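Glyoxalase family protein (Bacillus cereus, PDB 1SS4) is of unknown function but belongs to the metal-binding glyoxalase superfamily, and may have methylmalonyl-CoA epimerase activity. Local coordinates at residues Ser27-Ile32 with Ile72-Phe77; Glu108-Leu113 with Ile144-Glu149. One frame throughout, in Å; residues are numbered along the deposited sequence.

Contact 1 (Ser27-Ile32 with Ile72-Phe77); sequences SFFEEI and IELSRF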
ATOM      1  N   SER A  27      -0.593 -17.703   1.343  1.00 29.03           N
ATOM      2  CA  SER A  27      -1.813 -18.420   1.712  1.00 30.18           C
ATOM      3  C   SER A  27      -2.945 -17.472   2.109  1.00 29.88           C
ATOM      4  O   SER A  27      -4.090 -17.635   1.684  1.00 30.82           O
ATOM      5  CB  SER A  27      -1.516 -19.389   2.861  1.00 32.97           C
ATOM      6  OG  SER A  27      -2.714 -19.953   3.366  1.00 35.88           O
ATOM      7  N   PHE A  28      -2.620 -16.476   2.922  1.00 28.09           N
ATOM      8  CA  PHE A  28      -3.607 -15.506   3.374  1.00 27.61           C
ATOM      9  C   PHE A  28      -4.234 -14.694   2.237  1.00 26.36           C
ATOM     10  O   PHE A  28      -5.452 -14.570   2.156  1.00 26.32           O
ATOM     11  CB  PHE A  28      -2.975 -14.550   4.391  1.00 26.91           C
ATOM     12  CG  PHE A  28      -3.908 -13.480   4.865  1.00 29.29           C
ATOM     13  CD1 PHE A  28      -4.982 -13.798   5.695  1.00 29.00           C
ATOM     14  CD2 PHE A  28      -3.735 -12.163   4.467  1.00 29.51           C
ATOM     15  CE1 PHE A  28      -5.872 -12.809   6.118  1.00 29.33           C
ATOM     16  CE2 PHE A  28      -4.622 -11.164   4.880  1.00 31.50           C
ATOM     17  CZ  PHE A  28      -5.689 -11.489   5.706  1.00 31.38           C
ATOM     18  N   PHE A  29      -3.413 -14.136   1.352  1.00 24.75           N
ATOM     19  CA  PHE A  29      -3.978 -13.350   0.277  1.00 24.51           C
ATOM     20  C   PHE A  29      -4.741 -14.215  -0.720  1.00 25.60           C
ATOM     21  O   PHE A  29      -5.659 -13.735  -1.378  1.00 25.71           O
ATOM     22  CB  PHE A  29      -2.888 -12.482  -0.346  1.00 23.75           C
ATOM     23  CG  PHE A  29      -2.548 -11.279   0.517  1.00 23.39           C
ATOM     24  CD1 PHE A  29      -3.421 -10.195   0.580  1.00 24.46           C
ATOM     25  CD2 PHE A  29      -1.427 -11.281   1.330  1.00 24.82           C
ATOM     26  CE1 PHE A  29      -3.183  -9.123   1.456  1.00 24.69           C
ATOM     27  CE2 PHE A  29      -1.168 -10.211   2.219  1.00 26.97           C
ATOM     28  CZ  PHE A  29      -2.052  -9.132   2.278  1.00 23.59           C
ATOM     29  N   GLU A  30      -4.405 -15.502  -0.790  1.00 30.36           N
ATOM     30  CA  GLU A  30      -5.144 -16.400  -1.679  1.00 32.79           C
ATOM     31  C   GLU A  30      -6.565 -16.524  -1.145  1.00 33.04           C
ATOM     32  O   GLU A  30      -7.522 -16.544  -1.917  1.00 33.64           O
ATOM     33  CB  GLU A  30      -4.492 -17.779  -1.747  1.00 33.04           C
ATOM     34  CG  GLU A  30      -3.259 -17.811  -2.625  1.00 35.63           C
ATOM     35  CD  GLU A  30      -2.518 -19.125  -2.532  1.00 37.34           C
ATOM     36  OE1 GLU A  30      -2.906 -19.961  -1.683  1.00 39.06           O
ATOM     37  OE2 GLU A  30      -1.541 -19.315  -3.299  1.00 36.49           O
ATOM     38  N   GLU A  31      -6.693 -16.583   0.181  1.00 33.73           N
ATOM     39  CA  GLU A  31      -7.990 -16.679   0.850  1.00 33.50           C
ATOM     40  C   GLU A  31      -8.819 -15.418   0.621  1.00 33.40           C
ATOM     41  O   GLU A  31     -10.043 -15.476   0.532  1.00 31.41           O
ATOM     42  CB  GLU A  31      -7.795 -16.875   2.354  1.00 36.98           C
ATOM     43  CG  GLU A  31      -7.215 -18.220   2.751  1.00 42.71           C
ATOM     44  CD  GLU A  31      -8.227 -19.356   2.633  1.00 45.81           C
ATOM     45  OE1 GLU A  31      -9.354 -19.216   3.154  1.00 48.77           O
ATOM     46  OE2 GLU A  31      -7.890 -20.391   2.026  1.00 48.54           O
ATOM     47  N   ILE A  32      -8.145 -14.272   0.549  1.00 29.92           N
ATOM     48  CA  ILE A  32      -8.818 -13.008   0.297  1.00 28.89           C
ATOM     49  C   ILE A  32      -9.344 -13.040  -1.141  1.00 27.83           C
ATOM     50  O   ILE A  32     -10.328 -12.387  -1.470  1.00 27.83           O
ATOM     51  CB  ILE A  32      -7.834 -11.812   0.414  1.00 30.19           C
ATOM     52  CG1 ILE A  32      -7.386 -11.635   1.868  1.00 30.65           C
ATOM     53  CG2 ILE A  32      -8.485 -10.547  -0.156  1.00 29.64           C
ATOM     54  CD1 ILE A  32      -8.417 -10.962   2.754  1.00 35.66           C
ATOM     55  N   ILE A  72      -0.278  -7.180  -5.231  1.00 23.39           N
ATOM     56  CA  ILE A  72       0.365  -7.091  -3.929  1.00 22.11           C
ATOM     57  C   ILE A  72       1.660  -7.886  -4.056  1.00 24.56           C
ATOM     58  O   ILE A  72       1.653  -9.077  -4.377  1.00 24.44           O
ATOM     59  CB  ILE A  72      -0.486  -7.702  -2.818  1.00 21.67           C
ATOM     60  CG1 ILE A  72      -1.728  -6.856  -2.605  1.00 22.89           C
ATOM     61  CG2 ILE A  72       0.336  -7.836  -1.525  1.00 20.29           C
ATOM     62  CD1 ILE A  72      -2.841  -7.592  -1.836  1.00 30.37           C
ATOM     63  N   GLU A  73       2.777  -7.212  -3.827  1.00 22.44           N
ATOM     64  CA  GLU A  73       4.072  -7.871  -3.895  1.00 23.38           C
ATOM     65  C   GLU A  73       4.474  -8.225  -2.478  1.00 22.59           C
ATOM     66  O   GLU A  73       4.528  -7.350  -1.607  1.00 24.32           O
ATOM     67  CB  GLU A  73       5.128  -6.939  -4.498  1.00 22.26           C
ATOM     68  CG  GLU A  73       6.480  -7.609  -4.706  1.00 29.77           C
ATOM     69  CD  GLU A  73       7.509  -6.691  -5.378  1.00 34.39           C
ATOM     70  OE1 GLU A  73       7.198  -6.087  -6.430  1.00 39.30           O
ATOM     71  OE2 GLU A  73       8.633  -6.572  -4.862  1.00 37.75           O
ATOM     72  N   LEU A  74       4.766  -9.497  -2.253  1.00 22.26           N
ATOM     73  CA  LEU A  74       5.181  -9.968  -0.944  1.00 22.13           C
ATOM     74  C   LEU A  74       6.680 -10.249  -1.007  1.00 24.89           C
ATOM     75  O   LEU A  74       7.164 -10.899  -1.946  1.00 22.79           O
ATOM     76  CB  LEU A  74       4.386 -11.233  -0.578  1.00 25.06           C
ATOM     77  CG  LEU A  74       2.863 -11.051  -0.554  1.00 23.75           C
ATOM     78  CD1 LEU A  74       2.168 -12.402  -0.426  1.00 27.66           C
ATOM     79  CD2 LEU A  74       2.445 -10.127   0.613  1.00 23.66           C
ATOM     80  N   SER A  75       7.417  -9.719  -0.028  1.00 24.44           N
ATOM     81  CA  SER A  75       8.865  -9.896   0.046  1.00 25.81           C
ATOM     82  C   SER A  75       9.303 -10.457   1.397  1.00 25.25           C
ATOM     83  O   SER A  75       8.750 -10.099   2.440  1.00 24.22           O
ATOM     84  CB  SER A  75       9.588  -8.560  -0.167  1.00 25.73           C
ATOM     85  OG  SER A  75       9.501  -8.149  -1.517  1.00 34.07           O
ATOM     86  N   ARG A  76      10.299 -11.330   1.355  1.00 25.05           N
ATOM     87  CA  ARG A  76      10.885 -11.924   2.554  1.00 28.67           C
ATOM     88  C   ARG A  76      12.402 -11.776   2.427  1.00 27.58           C
ATOM     89  O   ARG A  76      13.001 -12.254   1.457  1.00 27.29           O
ATOM     90  CB  ARG A  76      10.534 -13.408   2.660  1.00 30.69           C
ATOM     91  CG  ARG A  76      11.142 -14.070   3.885  1.00 39.57           C
ATOM     92  CD  ARG A  76      10.722 -15.531   3.973  1.00 42.74           C
ATOM     93  NE  ARG A  76      11.250 -16.337   2.870  1.00 45.59           N
ATOM     94  CZ  ARG A  76      12.478 -16.848   2.837  1.00 47.79           C
ATOM     95  NH1 ARG A  76      13.318 -16.637   3.847  1.00 47.91           N
ATOM     96  NH2 ARG A  76      12.863 -17.581   1.801  1.00 47.63           N
ATOM     97  N   PHE A  77      13.016 -11.103   3.395  1.00 28.52           N
ATOM     98  CA  PHE A  77      14.459 -10.895   3.387  1.00 29.64           C
ATOM     99  C   PHE A  77      15.216 -12.104   3.947  1.00 30.46           C
ATOM    100  O   PHE A  77      14.885 -12.587   5.011  1.00 30.69           O
ATOM    101  CB  PHE A  77      14.818  -9.666   4.232  1.00 26.62           C
ATOM    102  CG  PHE A  77      14.685  -8.352   3.498  1.00 28.28           C
ATOM    103  CD1 PHE A  77      15.739  -7.861   2.730  1.00 25.60           C
ATOM    104  CD2 PHE A  77      13.499  -7.622   3.549  1.00 25.32           C
ATOM    105  CE1 PHE A  77      15.609  -6.655   2.012  1.00 24.97           C
ATOM    106  CE2 PHE A  77      13.359  -6.430   2.843  1.00 23.93           C
ATOM    107  CZ  PHE A  77      14.415  -5.941   2.069  1.00 27.10           C
TER

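Contact 2 (Glu108-Leu113 with Ile144-Glu149); sequences EMVSRL and IGLAEE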
ATOM      1  N   GLU A 108     -19.003 -13.951   5.232  1.00 39.22           N
ATOM      2  CA  GLU A 108     -18.334 -15.210   4.934  1.00 40.76           C
ATOM      3  C   GLU A 108     -16.818 -14.994   5.011  1.00 40.61           C
ATOM      4  O   GLU A 108     -16.089 -15.804   5.590  1.00 40.88           O
ATOM      5  CB  GLU A 108     -18.725 -15.700   3.537  1.00 42.23           C
ATOM      6  CG  GLU A 108     -18.355 -17.140   3.208  1.00 46.90           C
ATOM      7  CD  GLU A 108     -16.860 -17.363   3.043  1.00 51.16           C
ATOM      8  OE1 GLU A 108     -16.217 -16.585   2.301  1.00 52.31           O
ATOM      9  OE2 GLU A 108     -16.329 -18.324   3.645  1.00 53.42           O
HETATM   10  N   MSE A 109     -16.347 -13.887   4.444  1.00 40.68           N
HETATM   11  CA  MSE A 109     -14.914 -13.589   4.449  1.00 39.43           C
HETATM   12  C   MSE A 109     -14.385 -13.391   5.867  1.00 38.98           C
HETATM   13  O   MSE A 109     -13.303 -13.878   6.206  1.00 39.30           O
HETATM   14  CB  MSE A 109     -14.623 -12.342   3.608  1.00 39.55           C
HETATM   15  CG  MSE A 109     -13.132 -12.054   3.437  1.00 39.91           C
HETATM   16 SE   MSE A 109     -12.155 -13.502   2.589  0.92 42.26          SE
HETATM   17  CE  MSE A 109     -12.600 -13.094   0.757  1.00 41.04           C
ATOM     18  N   VAL A 110     -15.139 -12.675   6.696  1.00 38.23           N
ATOM     19  CA  VAL A 110     -14.709 -12.450   8.073  1.00 39.55           C
ATOM     20  C   VAL A 110     -14.729 -13.778   8.823  1.00 40.84           C
ATOM     21  O   VAL A 110     -13.790 -14.110   9.548  1.00 40.00           O
ATOM     22  CB  VAL A 110     -15.628 -11.434   8.816  1.00 40.19           C
ATOM     23  CG1 VAL A 110     -15.275 -11.401  10.298  1.00 40.37           C
ATOM     24  CG2 VAL A 110     -15.458 -10.044   8.220  1.00 39.33           C
ATOM     25  N   SER A 111     -15.794 -14.548   8.633  1.00 41.76           N
ATOM     26  CA  SER A 111     -15.887 -15.828   9.305  1.00 42.29           C
ATOM     27  C   SER A 111     -14.693 -16.696   8.922  1.00 41.87           C
ATOM     28  O   SER A 111     -13.971 -17.179   9.790  1.00 41.73           O
ATOM     29  CB  SER A 111     -17.195 -16.531   8.935  1.00 44.55           C
ATOM     30  OG  SER A 111     -17.297 -17.787   9.593  1.00 47.75           O
ATOM     31  N   ARG A 112     -14.474 -16.874   7.622  1.00 41.71           N
ATOM     32  CA  ARG A 112     -13.373 -17.695   7.129  1.00 42.51           C
ATOM     33  C   ARG A 112     -11.984 -17.250   7.586  1.00 42.09           C
ATOM     34  O   ARG A 112     -11.203 -18.060   8.081  1.00 41.04           O
ATOM     35  CB  ARG A 112     -13.392 -17.735   5.605  1.00 45.20           C
ATOM     36  CG  ARG A 112     -12.388 -18.703   5.011  1.00 48.21           C
ATOM     37  CD  ARG A 112     -12.036 -18.303   3.607  1.00 50.41           C
ATOM     38  NE  ARG A 112     -13.217 -17.950   2.830  1.00 50.86           N
ATOM     39  CZ  ARG A 112     -13.160 -17.375   1.637  1.00 52.08           C
ATOM     40  NH1 ARG A 112     -11.982 -17.096   1.097  1.00 52.51           N
ATOM     41  NH2 ARG A 112     -14.270 -17.074   0.983  1.00 51.45           N
ATOM     42  N   LEU A 113     -11.671 -15.970   7.400  1.00 40.52           N
ATOM     43  CA  LEU A 113     -10.362 -15.441   7.789  1.00 39.88           C
ATOM     44  C   LEU A 113     -10.094 -15.582   9.286  1.00 39.84           C
ATOM     45  O   LEU A 113      -8.991 -15.951   9.692  1.00 40.76           O
ATOM     46  CB  LEU A 113     -10.236 -13.962   7.390  1.00 37.16           C
ATOM     47  CG  LEU A 113     -10.159 -13.603   5.896  1.00 37.36           C
ATOM     48  CD1 LEU A 113      -9.901 -12.101   5.749  1.00 34.27           C
ATOM     49  CD2 LEU A 113      -9.040 -14.374   5.225  1.00 35.33           C
ATOM     50  N   ILE A 144      -5.682  -5.054   7.209  1.00 22.18           N
ATOM     51  CA  ILE A 144      -6.408  -5.105   5.943  1.00 25.29           C
ATOM     52  C   ILE A 144      -7.809  -4.561   6.179  1.00 23.89           C
ATOM     53  O   ILE A 144      -8.342  -4.668   7.267  1.00 25.32           O
ATOM     54  CB  ILE A 144      -6.570  -6.552   5.456  1.00 28.26           C
ATOM     55  CG1 ILE A 144      -5.206  -7.225   5.341  1.00 32.38           C
ATOM     56  CG2 ILE A 144      -7.278  -6.567   4.146  1.00 33.94           C
ATOM     57  CD1 ILE A 144      -4.314  -6.594   4.306  1.00 31.75           C
ATOM     58  N   GLY A 145      -8.391  -3.974   5.146  1.00 24.02           N
ATOM     59  CA  GLY A 145      -9.736  -3.463   5.226  1.00 22.98           C
ATOM     60  C   GLY A 145     -10.581  -4.325   4.288  1.00 24.65           C
ATOM     61  O   GLY A 145     -10.116  -4.769   3.238  1.00 22.81           O
ATOM     62  N   LEU A 146     -11.817  -4.584   4.683  1.00 23.95           N
ATOM     63  CA  LEU A 146     -12.738  -5.375   3.864  1.00 24.65           C
ATOM     64  C   LEU A 146     -14.042  -4.622   3.755  1.00 23.89           C
ATOM     65  O   LEU A 146     -14.474  -4.000   4.710  1.00 24.67           O
ATOM     66  CB  LEU A 146     -13.010  -6.729   4.503  1.00 26.45           C
ATOM     67  CG  LEU A 146     -11.889  -7.737   4.708  1.00 28.04           C
ATOM     68  CD1 LEU A 146     -12.455  -8.943   5.448  1.00 28.05           C
ATOM     69  CD2 LEU A 146     -11.314  -8.149   3.381  1.00 28.21           C
ATOM     70  N   ALA A 147     -14.658  -4.662   2.582  1.00 25.65           N
ATOM     71  CA  ALA A 147     -15.946  -4.009   2.383  1.00 29.07           C
ATOM     72  C   ALA A 147     -16.819  -4.802   1.420  1.00 30.31           C
ATOM     73  O   ALA A 147     -16.317  -5.500   0.543  1.00 28.41           O
ATOM     74  CB  ALA A 147     -15.758  -2.623   1.829  1.00 26.49           C
ATOM     75  N   GLU A 148     -18.127  -4.671   1.604  1.00 32.92           N
ATOM     76  CA  GLU A 148     -19.114  -5.311   0.744  1.00 35.42           C
ATOM     77  C   GLU A 148     -20.112  -4.232   0.325  1.00 35.32           C
ATOM     78  O   GLU A 148     -20.627  -3.488   1.159  1.00 32.66           O
ATOM     79  CB  GLU A 148     -19.858  -6.438   1.475  1.00 37.90           C
ATOM     80  CG  GLU A 148     -21.119  -6.879   0.733  1.00 41.05           C
ATOM     81  CD  GLU A 148     -21.974  -7.863   1.512  1.00 43.67           C
ATOM     82  OE1 GLU A 148     -23.190  -7.915   1.236  1.00 46.05           O
ATOM     83  OE2 GLU A 148     -21.445  -8.591   2.382  1.00 42.89           O
ATOM     84  N   GLU A 149     -20.365  -4.152  -0.975  1.00 38.99           N
ATOM     85  CA  GLU A 149     -21.295  -3.175  -1.540  1.00 44.16           C
ATOM     86  C   GLU A 149     -22.748  -3.647  -1.373  1.00 45.97           C
ATOM     87  O   GLU A 149     -23.047  -4.825  -1.566  1.00 46.24           O
ATOM     88  CB  GLU A 149     -20.979  -2.988  -3.021  1.00 45.63           C
ATOM     89  CG  GLU A 149     -20.703  -1.568  -3.431  1.00 51.38           C
ATOM     90  CD  GLU A 149     -19.455  -1.461  -4.280  1.00 54.96           C
ATOM     91  OE1 GLU A 149     -19.294  -2.294  -5.204  1.00 56.74           O
ATOM     92  OE2 GLU A 149     -18.639  -0.547  -4.025  1.00 55.45           O
TER

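Contact 1 (Ser27-Ile32 with Ile72-Phe77)
The ring of F29 reaches from its helix toward strand 71-79 and lodges against I72 and L74. I72 CD1 touches two neighbouring ring atoms at once, lying 3.6 Å from both F29 CD1 and F29 CE1, and the two side chains cross at about a right angle. With I72 chi2 extended (162°), CD1 becomes the far tip of the longer branch and can reach the ring. On the other half of the ring, L74 CD2 lies more loosely, 4.0 Å from F29 CE2. A broad phenylalanine suits the gap of 8.7 Å between the CA atoms of F29 and I72, which branched aliphatic groups then fill from the strand side. Within the helix, F28 CD2 sits 3.9 Å above the centre of the F29 ring. M63 and I17 from the two flanking strands and F101 also touch F29, so the apolar side is densely packed. The helix changes character on its other side, where the polar S27 and E30 are exposed to solvent, as befits an amphipathic helix. A helix laid by its apolar side across a mixed sheet is characteristic of the beta-alpha-beta-beta-beta modules of the vicinal oxygen chelate (glyoxalase) fold.

Contact 2 (Glu108-Leu113 with Ile144-Glu149)
R112 NE meets the syn lone pair of E108 OE2 at 3.2 Å and 166°, with the oxygen in the guanidinium plane. This i to i+4 pairing lies on helix 106-115, which covers a mixed four-stranded sheet as in the vicinal oxygen chelate fold; segment 108-113 runs at 148° to 144-149, nearly antiparallel. The other oxygen, E108 OE1, takes a hydrogen bond from N7 ND2 of the second subunit and also pairs with R112 NH2, though that bond is modelled too short for its length to be trusted. The pairing leaves one face of the guanidinium toward M109, modelled as selenomethionine, whose SE lies 3.9 Å above the plane, displaced toward the rim. Across the contact, the apolar packing gathers on L146 CD1, a leucine methyl that can meet several helix residues. M109 CG, anti to the backbone N (chi1 -174°), lies 3.8 Å from L146 CD1, and these two side chains cross at about a right angle. L113 instead comes tip to tip, its CD1 4.1 Å from the same methyl of L146. C134 and I136 of the adjacent strand continue this packing. The third helix residue, V110, is beta-branched and short, and offers CG2 to L146 CD1 at 4.2 Å.

Overall arrangement
From the N terminus, the chain runs through strand 9-18 into helix 22-32, then strand 35-42, helix 45-51 and strand 57-64, before strand 71-79 closes the first loop at contact 1. Strand 95-103 follows and leads into helix 106-115; after strands 119-127 and 131-137, strand 143-149 closes the second loop at contact 2. The two loops lie in series, neither enclosing nor crossing the other, and each brings a helix onto a sheet of strand order 1-4-3-2. Their centres are 16 Å apart, yet the helices touch, with I32 CD1 3.5 Å from L113 CD1. F101 of strand 95-103 links them further, packing against F29, I32 and I72 as well as I144. Both contacts also border the second subunit.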